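Local coordinates for beta-lactamase (PDB 6KBY), which probably hydrolyses the beta-lactam ring of antibiotics to a substituted beta-amino acid, as a class C beta-lactamase, and here holds adenosine monophosphate in its active site, at residues P101-S106 / Q136-L141; F126-I131 / S157-G162. All coordinates share one frame; numbering follows the deposited sequence.

Contact 1: P101-S106 / Q136-L141; sequences PELRGS and QLMAYL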
ATOM      1  N   PRO A 101     -12.406 -23.673   4.827  1.00 14.25           N
ATOM      2  CA  PRO A 101     -12.557 -25.023   5.397  1.00 17.55           C
ATOM      3  C   PRO A 101     -11.709 -26.091   4.735  1.00 16.41           C
ATOM      4  O   PRO A 101     -11.383 -27.091   5.392  1.00 16.45           O
ATOM      5  CB  PRO A 101     -14.058 -25.310   5.243  1.00 20.57           C
ATOM      6  CG  PRO A 101     -14.696 -23.959   5.097  1.00 21.18           C
ATOM      7  CD  PRO A 101     -13.690 -23.116   4.371  1.00 17.46           C
ATOM      8  N   GLU A 102     -11.335 -25.918   3.466  1.00 16.46           N
ATOM      9  CA  GLU A 102     -10.428 -26.860   2.817  1.00 17.91           C
ATOM     10  C   GLU A 102      -9.107 -26.987   3.561  1.00 17.28           C
ATOM     11  O   GLU A 102      -8.448 -28.030   3.464  1.00 18.62           O
ATOM     12  CB  GLU A 102     -10.151 -26.419   1.379  1.00 22.00           C
ATOM     13  CG  GLU A 102     -11.373 -26.074   0.558  1.00 26.94           C
ATOM     14  CD  GLU A 102     -11.620 -24.577   0.483  1.00 26.45           C
ATOM     15  OE1 GLU A 102     -12.122 -24.001   1.480  1.00 26.33           O
ATOM     16  OE2 GLU A 102     -11.297 -23.953  -0.562  1.00 33.29           O
ATOM     17  N   LEU A 103      -8.714 -25.959   4.312  1.00 13.85           N
ATOM     18  CA  LEU A 103      -7.455 -25.954   5.042  1.00 12.44           C
ATOM     19  C   LEU A 103      -7.582 -26.478   6.467  1.00 11.22           C
ATOM     20  O   LEU A 103      -6.589 -26.471   7.201  1.00 12.14           O
ATOM     21  CB  LEU A 103      -6.855 -24.543   5.044  1.00 11.70           C
ATOM     22  CG  LEU A 103      -6.590 -23.965   3.650  1.00 12.98           C
ATOM     23  CD1 LEU A 103      -5.935 -22.586   3.728  1.00 13.50           C
ATOM     24  CD2 LEU A 103      -5.737 -24.915   2.828  1.00 14.22           C
ATOM     25  N   ARG A 104      -8.761 -26.930   6.882  1.00 12.46           N
ATOM     26  CA  ARG A 104      -8.895 -27.476   8.223  1.00 12.59           C
ATOM     27  C   ARG A 104      -8.073 -28.749   8.347  1.00 14.10           C
ATOM     28  O   ARG A 104      -8.073 -29.601   7.454  1.00 15.08           O
ATOM     29  CB  ARG A 104     -10.367 -27.714   8.555  1.00 14.93           C
ATOM     30  CG  ARG A 104     -11.103 -26.403   8.786  1.00 17.20           C
ATOM     31  CD  ARG A 104     -12.606 -26.565   8.862  1.00 20.48           C
ATOM     32  NE  ARG A 104     -13.251 -25.267   9.047  1.00 19.91           N
ATOM     33  CZ  ARG A 104     -14.566 -25.079   9.058  1.00 24.18           C
ATOM     34  NH1 ARG A 104     -15.387 -26.108   8.891  1.00 26.37           N
ATOM     35  NH2 ARG A 104     -15.061 -23.860   9.237  1.00 22.16           N
ATOM     36  N   GLY A 105      -7.338 -28.855   9.448  1.00 12.79           N
ATOM     37  CA  GLY A 105      -6.401 -29.935   9.637  1.00 13.88           C
ATOM     38  C   GLY A 105      -4.980 -29.611   9.229  1.00 14.26           C
ATOM     39  O   GLY A 105      -4.072 -30.390   9.544  1.00 16.09           O
ATOM     40  N   SER A 106      -4.754 -28.485   8.552  1.00 11.36           N
ATOM     41  CA  SER A 106      -3.438 -28.080   8.088  1.00 11.43           C
ATOM     42  C   SER A 106      -2.798 -27.131   9.098  1.00  8.94           C
ATOM     43  O   SER A 106      -3.345 -26.855  10.165  1.00 10.02           O
ATOM     44  CB  SER A 106      -3.547 -27.399   6.721  1.00 11.51           C
ATOM     45  OG  SER A 106      -4.021 -26.065   6.860  1.00 10.30           O
ATOM     46  N   GLN A 136      -3.996 -25.975  -7.388  1.00 16.83           N
ATOM     47  CA  GLN A 136      -2.583 -25.992  -7.027  1.00 15.22           C
ATOM     48  C   GLN A 136      -2.318 -25.144  -5.791  1.00 15.13           C
ATOM     49  O   GLN A 136      -1.486 -25.506  -4.950  1.00 13.93           O
ATOM     50  CB  GLN A 136      -1.752 -25.493  -8.205  1.00 15.69           C
ATOM     51  CG  GLN A 136      -1.891 -26.364  -9.442  1.00 17.59           C
ATOM     52  CD  GLN A 136      -1.429 -25.665 -10.703  1.00 20.05           C
ATOM     53  OE1 GLN A 136      -1.413 -24.436 -10.777  1.00 19.42           O
ATOM     54  NE2 GLN A 136      -1.051 -26.447 -11.707  1.00 23.61           N
ATOM     55  N   LEU A 137      -3.010 -24.010  -5.668  1.00 14.25           N
ATOM     56  CA  LEU A 137      -2.832 -23.151  -4.501  1.00 13.62           C
ATOM     57  C   LEU A 137      -3.218 -23.883  -3.225  1.00 13.93           C
ATOM     58  O   LEU A 137      -2.469 -23.876  -2.240  1.00 13.00           O
ATOM     59  CB  LEU A 137      -3.679 -21.888  -4.657  1.00 14.66           C
ATOM     60  CG  LEU A 137      -3.746 -20.952  -3.446  1.00 13.57           C
ATOM     61  CD1 LEU A 137      -2.390 -20.311  -3.185  1.00 14.73           C
ATOM     62  CD2 LEU A 137      -4.825 -19.892  -3.631  1.00 16.21           C
ATOM     63  N   MET A 138      -4.391 -24.519  -3.226  1.00 14.08           N
ATOM     64  CA  MET A 138      -4.850 -25.212  -2.027  1.00 14.74           C
ATOM     65  C   MET A 138      -3.951 -26.393  -1.684  1.00 14.63           C
ATOM     66  O   MET A 138      -3.730 -26.680  -0.504  1.00 14.49           O
ATOM     67  CB  MET A 138      -6.306 -25.651  -2.187  1.00 17.95           C
ATOM     68  CG  MET A 138      -7.296 -24.497  -2.221  1.00 18.55           C
ATOM     69  SD  MET A 138      -7.310 -23.534  -0.691  1.00 23.19           S
ATOM     70  CE  MET A 138      -8.422 -22.206  -1.152  1.00 26.04           C
ATOM     71  N   ALA A 139      -3.421 -27.087  -2.693  1.00 15.16           N
ATOM     72  CA  ALA A 139      -2.494 -28.181  -2.420  1.00 14.43           C
ATOM     73  C   ALA A 139      -1.230 -27.670  -1.739  1.00 13.09           C
ATOM     74  O   ALA A 139      -0.730 -28.287  -0.791  1.00 13.60           O
ATOM     75  CB  ALA A 139      -2.154 -28.922  -3.715  1.00 16.65           C
ATOM     76  N   TYR A 140      -0.712 -26.531  -2.198  1.00 13.00           N
ATOM     77  CA  TYR A 140       0.460 -25.938  -1.564  1.00 12.81           C
ATOM     78  C   TYR A 140       0.154 -25.538  -0.127  1.00 12.88           C
ATOM     79  O   TYR A 140       0.918 -25.848   0.794  1.00 12.57           O
ATOM     80  CB  TYR A 140       0.931 -24.727  -2.374  1.00 13.75           C
ATOM     81  CG  TYR A 140       2.055 -23.967  -1.712  1.00 13.45           C
ATOM     82  CD1 TYR A 140       3.350 -24.459  -1.732  1.00 15.91           C
ATOM     83  CD2 TYR A 140       1.822 -22.761  -1.058  1.00 14.81           C
ATOM     84  CE1 TYR A 140       4.382 -23.779  -1.121  1.00 16.72           C
ATOM     85  CE2 TYR A 140       2.853 -22.072  -0.443  1.00 16.78           C
ATOM     86  CZ  TYR A 140       4.130 -22.587  -0.477  1.00 16.81           C
ATOM     87  OH  TYR A 140       5.166 -21.915   0.133  1.00 17.87           O
ATOM     88  N   LEU A 141      -0.970 -24.849   0.083  1.00 11.55           N
ATOM     89  CA  LEU A 141      -1.306 -24.365   1.417  1.00 11.46           C
ATOM     90  C   LEU A 141      -1.567 -25.509   2.387  1.00 13.64           C
ATOM     91  O   LEU A 141      -1.227 -25.400   3.570  1.00 13.71           O
ATOM     92  CB  LEU A 141      -2.500 -23.420   1.343  1.00 12.87           C
ATOM     93  CG  LEU A 141      -2.275 -22.123   0.565  1.00 12.53           C
ATOM     94  CD1 LEU A 141      -3.575 -21.350   0.470  1.00 15.62           C
ATOM     95  CD2 LEU A 141      -1.184 -21.277   1.207  1.00 13.02           C
TER
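Leu103 pushes its CD2 methyl against helix 134-143, in the mainly helical part of the class C beta-lactamase fold, meeting both Leu141 and Met138. CD2 lies 3.9 Å from Leu141 CB and 4.1 Å from Met138 SD, so one methyl touches the helix at two residues a single turn apart. The Leu103 and Met138 side chains cross at about a right angle. Met138 is bent at chi2 (-62°), which brings its sulphur near both Leu103 CD2 and Glu102 OE2, and its CE methyl reaches the carboxylate of Glu102, with CE 3.4 Å from OE2. Charge therefore borders the apolar patch where Glu102 is exposed, whereas Leu103 and Leu141 are buried.

The loop that presents Leu103 is a short 3-10 turn, 101-103, running into a type II beta turn from Leu103 to Ser106, with Gly105 at a positive phi of 94°. Arg104 ties this loop back to helix 96-99 through the carbonyls of Ser97 and His98. The turn is closed on the carbonyl of Leu103, which accepts from Ser106 N at 3.0 Å and from the Ser106 hydroxyl, whose OG sits 2.6 Å from Leu103 O, in the carbonyl plane on a lone pair.

Contact 2: F126-I131 / S157-G162; sequences FMPEDI and SNIGTG. With AMP (adenosine monophosphate), chain B.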
ATOM      1  N   PHE A 126       7.141 -14.656  -1.888  1.00  7.73           N
ATOM      2  CA  PHE A 126       6.585 -14.814  -3.226  1.00  8.49           C
ATOM      3  C   PHE A 126       5.815 -16.118  -3.376  1.00  7.94           C
ATOM      4  O   PHE A 126       6.278 -17.180  -2.946  1.00  9.46           O
ATOM      5  CB  PHE A 126       7.698 -14.793  -4.278  1.00  8.99           C
ATOM      6  CG  PHE A 126       8.403 -13.473  -4.386  1.00  9.29           C
ATOM      7  CD1 PHE A 126       7.705 -12.329  -4.739  1.00 10.96           C
ATOM      8  CD2 PHE A 126       9.760 -13.370  -4.133  1.00 10.48           C
ATOM      9  CE1 PHE A 126       8.349 -11.107  -4.837  1.00 12.20           C
ATOM     10  CE2 PHE A 126      10.411 -12.159  -4.238  1.00 10.92           C
ATOM     11  CZ  PHE A 126       9.708 -11.023  -4.585  1.00 12.25           C
ATOM     12  N   MET A 127       4.662 -16.035  -4.026  1.00  7.97           N
ATOM     13  CA  MET A 127       3.938 -17.226  -4.447  1.00  9.05           C
ATOM     14  C   MET A 127       4.843 -18.087  -5.324  1.00  9.96           C
ATOM     15  O   MET A 127       5.484 -17.562  -6.244  1.00 11.26           O
ATOM     16  CB  MET A 127       2.725 -16.799  -5.271  1.00 11.33           C
ATOM     17  CG  MET A 127       1.801 -17.936  -5.648  1.00 12.98           C
ATOM     18  SD  MET A 127       0.822 -18.493  -4.242  1.00 12.07           S
ATOM     19  CE  MET A 127      -0.270 -17.089  -4.040  1.00 11.69           C
ATOM     20  N   PRO A 128       4.932 -19.391  -5.077  1.00 11.05           N
ATOM     21  CA  PRO A 128       5.668 -20.261  -6.004  1.00 12.15           C
ATOM     22  C   PRO A 128       5.175 -20.063  -7.432  1.00 13.14           C
ATOM     23  O   PRO A 128       3.973 -20.016  -7.692  1.00 13.02           O
ATOM     24  CB  PRO A 128       5.357 -21.668  -5.482  1.00 14.18           C
ATOM     25  CG  PRO A 128       5.123 -21.462  -4.013  1.00 12.85           C
ATOM     26  CD  PRO A 128       4.442 -20.118  -3.893  1.00 10.74           C
ATOM     27  N   GLU A 129       6.124 -19.935  -8.365  1.00 17.29           N
ATOM     28  CA  GLU A 129       5.773 -19.550  -9.731  1.00 17.56           C
ATOM     29  C   GLU A 129       4.904 -20.591 -10.424  1.00 19.25           C
ATOM     30  O   GLU A 129       4.144 -20.250 -11.338  1.00 20.36           O
ATOM     31  CB  GLU A 129       7.036 -19.289 -10.555  1.00 21.67           C
ATOM     32  CG  GLU A 129       7.744 -17.986 -10.226  1.00 26.50           C
ATOM     33  CD  GLU A 129       8.934 -17.725 -11.133  1.00 29.04           C
ATOM     34  OE1 GLU A 129       9.054 -18.409 -12.173  1.00 33.55           O
ATOM     35  OE2 GLU A 129       9.748 -16.836 -10.805  1.00 34.13           O
ATOM     36  N   ASP A 130       4.997 -21.853 -10.014  1.00 17.25           N
ATOM     37  CA  ASP A 130       4.248 -22.913 -10.675  1.00 17.53           C
ATOM     38  C   ASP A 130       2.788 -22.976 -10.252  1.00 17.75           C
ATOM     39  O   ASP A 130       2.029 -23.763 -10.831  1.00 20.01           O
ATOM     40  CB  ASP A 130       4.918 -24.267 -10.424  1.00 19.19           C
ATOM     41  CG  ASP A 130       4.995 -24.606  -8.955  1.00 22.30           C
ATOM     42  OD1 ASP A 130       5.719 -23.899  -8.223  1.00 22.96           O
ATOM     43  OD2 ASP A 130       4.331 -25.574  -8.526  1.00 28.19           O
ATOM     44  N   ILE A 131       2.369 -22.183  -9.267  1.00 15.34           N
ATOM     45  CA  ILE A 131       0.981 -22.194  -8.822  1.00 16.75           C
ATOM     46  C   ILE A 131       0.168 -21.303  -9.756  1.00 16.87           C
ATOM     47  O   ILE A 131       0.333 -20.080  -9.765  1.00 16.95           O
ATOM     48  CB  ILE A 131       0.852 -21.743  -7.364  1.00 15.46           C
ATOM     49  CG1 ILE A 131       1.574 -22.738  -6.454  1.00 18.07           C
ATOM     50  CG2 ILE A 131      -0.611 -21.621  -6.978  1.00 16.43           C
ATOM     51  CD1 ILE A 131       1.556 -22.348  -5.000  1.00 18.75           C
ATOM     52  N   SER A 157       4.924 -10.793   3.158  1.00  7.12           N
ATOM     53  CA  SER A 157       4.441 -11.895   2.328  1.00  7.19           C
ATOM     54  C   SER A 157       3.337 -11.474   1.373  1.00  6.47           C
ATOM     55  O   SER A 157       2.267 -11.027   1.806  1.00  7.24           O
ATOM     56  CB  SER A 157       3.945 -13.051   3.195  1.00  7.17           C
ATOM     57  OG  SER A 157       3.436 -14.102   2.382  1.00  7.21           O
ATOM     58  N   ASN A 158       3.572 -11.697   0.076  1.00  7.11           N
ATOM     59  CA  ASN A 158       2.487 -11.563  -0.889  1.00  7.47           C
ATOM     60  C   ASN A 158       1.433 -12.643  -0.696  1.00  7.37           C
ATOM     61  O   ASN A 158       0.244 -12.398  -0.926  1.00  7.64           O
ATOM     62  CB  ASN A 158       3.041 -11.608  -2.308  1.00  7.92           C
ATOM     63  CG  ASN A 158       3.916 -10.418  -2.595  1.00  8.70           C
ATOM     64  OD1 ASN A 158       3.440  -9.294  -2.619  1.00 10.60           O
ATOM     65  ND2 ASN A 158       5.222 -10.644  -2.711  1.00 14.16           N
ATOM     66  N   ILE A 159       1.848 -13.843  -0.289  1.00  6.96           N
ATOM     67  CA  ILE A 159       0.902 -14.946  -0.138  1.00  7.49           C
ATOM     68  C   ILE A 159      -0.053 -14.672   1.012  1.00  6.75           C
ATOM     69  O   ILE A 159      -1.272 -14.818   0.877  1.00  7.53           O
ATOM     70  CB  ILE A 159       1.635 -16.284   0.070  1.00  7.68           C
ATOM     71  CG1 ILE A 159       2.748 -16.501  -0.958  1.00  8.05           C
ATOM     72  CG2 ILE A 159       0.628 -17.431   0.036  1.00  9.07           C
ATOM     73  CD1 ILE A 159       3.538 -17.792  -0.730  1.00  8.96           C
ATOM     74  N   GLY A 160       0.491 -14.300   2.172  1.00  6.91           N
ATOM     75  CA  GLY A 160      -0.368 -13.985   3.303  1.00  7.40           C
ATOM     76  C   GLY A 160      -1.350 -12.869   2.995  1.00  6.56           C
ATOM     77  O   GLY A 160      -2.527 -12.949   3.356  1.00  7.00           O
ATOM     78  N   THR A 161      -0.888 -11.830   2.291  1.00  7.07           N
ATOM     79  CA  THR A 161      -1.791 -10.755   1.891  1.00  7.09           C
ATOM     80  C   THR A 161      -2.882 -11.281   0.977  1.00  7.05           C
ATOM     81  O   THR A 161      -4.044 -10.863   1.073  1.00  7.46           O
ATOM     82  CB  THR A 161      -1.022  -9.639   1.184  1.00  7.36           C
ATOM     83  OG1 THR A 161       0.109  -9.249   1.967  1.00  7.98           O
ATOM     84  CG2 THR A 161      -1.923  -8.440   0.968  1.00  8.51           C
ATOM     85  N   GLY A 162      -2.521 -12.197   0.078  1.00  7.50           N
ATOM     86  CA  GLY A 162      -3.520 -12.830  -0.761  1.00  7.79           C
ATOM     87  C   GLY A 162      -4.608 -13.503   0.049  1.00  7.87           C
ATOM     88  O   GLY A 162      -5.797 -13.344  -0.235  1.00  7.86           O
TER
HETATM   89  P   AMP B 401       5.419  -4.742  -2.897  1.00 11.05           P
HETATM   90  O1P AMP B 401       5.430  -3.682  -3.954  1.00 10.25           O
HETATM   91  O2P AMP B 401       6.374  -4.614  -1.740  1.00 13.01           O
HETATM   92  O5' AMP B 401       5.560  -6.177  -3.564  1.00 11.88           O
HETATM   93  C5' AMP B 401       4.765  -6.526  -4.687  1.00 14.31           C
HETATM   94  C4' AMP B 401       5.583  -6.604  -5.950  1.00 14.03           C
HETATM   95  O4' AMP B 401       6.478  -7.748  -5.889  1.00 15.46           O
HETATM   96  C3' AMP B 401       4.785  -6.818  -7.229  1.00 14.95           C
HETATM   97  O3' AMP B 401       4.247  -5.619  -7.755  1.00 14.78           O
HETATM   98  C2' AMP B 401       5.787  -7.505  -8.144  1.00 16.26           C
HETATM   99  O2' AMP B 401       6.703  -6.563  -8.687  1.00 16.55           O
HETATM  100  C1' AMP B 401       6.536  -8.387  -7.148  1.00 16.13           C
HETATM  101  N9  AMP B 401       5.907  -9.714  -7.014  1.00 17.82           N
HETATM  102  C8  AMP B 401       5.260 -10.176  -5.920  1.00 16.63           C
HETATM  103  N7  AMP B 401       4.799 -11.438  -6.120  1.00 16.41           N
HETATM  104  C5  AMP B 401       5.153 -11.796  -7.371  1.00 17.37           C
HETATM  105  C6  AMP B 401       4.981 -12.996  -8.219  1.00 18.77           C
HETATM  106  N6  AMP B 401       4.320 -14.083  -7.757  1.00 19.70           N
HETATM  107  N1  AMP B 401       5.500 -12.964  -9.469  1.00 22.17           N
HETATM  108  C2  AMP B 401       6.156 -11.885  -9.939  1.00 22.85           C
HETATM  109  N3  AMP B 401       6.350 -10.761  -9.221  1.00 21.90           N
HETATM  110  C4  AMP B 401       5.881 -10.659  -7.954  1.00 18.45           C
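The active site of this serine beta-lactamase is bordered here by the loop 126-131 and the first turn of helix 158-171; Tyr156-Ser157-Asn158, running into that helix, matches the YxN motif of class C enzymes. Asn158 and Phe126 both reach the bound AMP. Asn158 ND2 packs 3.2 Å from the carbon AMP C8; the polar bonds of its amide are to the protein, OD1 accepting from Lys74 NZ and ND2 donating to Leu125 O. Held at both ends, the amide is probably fixed in its rotation, and Lys74 belongs to what looks like the SxxK motif that starts at Ser71.

Phe126 CB points away from the helix. The ring stands nearly perpendicular to the adenine plane and approaches the nucleotide through CD1 and CE1, which lie above the face of the five-membered ring; CD1 stands 3.3 Å from AMP N7, an atom at the phenyl edge near its plane, and AMP O4' is also at that edge. The same CD1 is 3.6 Å from Asn158 ND2, which approaches obliquely.

Behind these two residues, Ile159 packs against the loop backbone. Its CG1 is 3.6 Å from Met127 N, and its CD1 methyl lies 3.6 Å from Phe126 O and also touches Pro128 CD. Met127, bent at chi2 and chi3, carries CE back to Ile159 CG2 at 4.2 Å, the two side chains crossing at about a right angle.

Ser157 is the N-cap of the helix. Its OG also hydrogen-bonds Gln124 O, linking the cap to the loop just before Phe126, and it accepts from Gly160 N at 3.0 Å in a nearly straight bond, with an N-H...OG angle of 178°.

In the fold
The centres of the two contacts are 14 Å apart, and their segments interleave along the chain in the order 101-106, 126-131, 136-141, 157-162. Helix 134-143 is the element they share: it carries 136-141 of contact 1, and its Leu137 and Tyr140 touch Met127, Pro128 and Ile131 of contact 2. Tyr140 CB is 3.6 Å from Ile131 CD1. Contact 2 lines the AMP pocket, whereas contact 1 lies farther out, about 27 Å from the chain centre against 17 Å for contact 2. Helix 134-143 thus packs against the 101-106 loop and also against the 126-131 loop, which borders the AMP pocket.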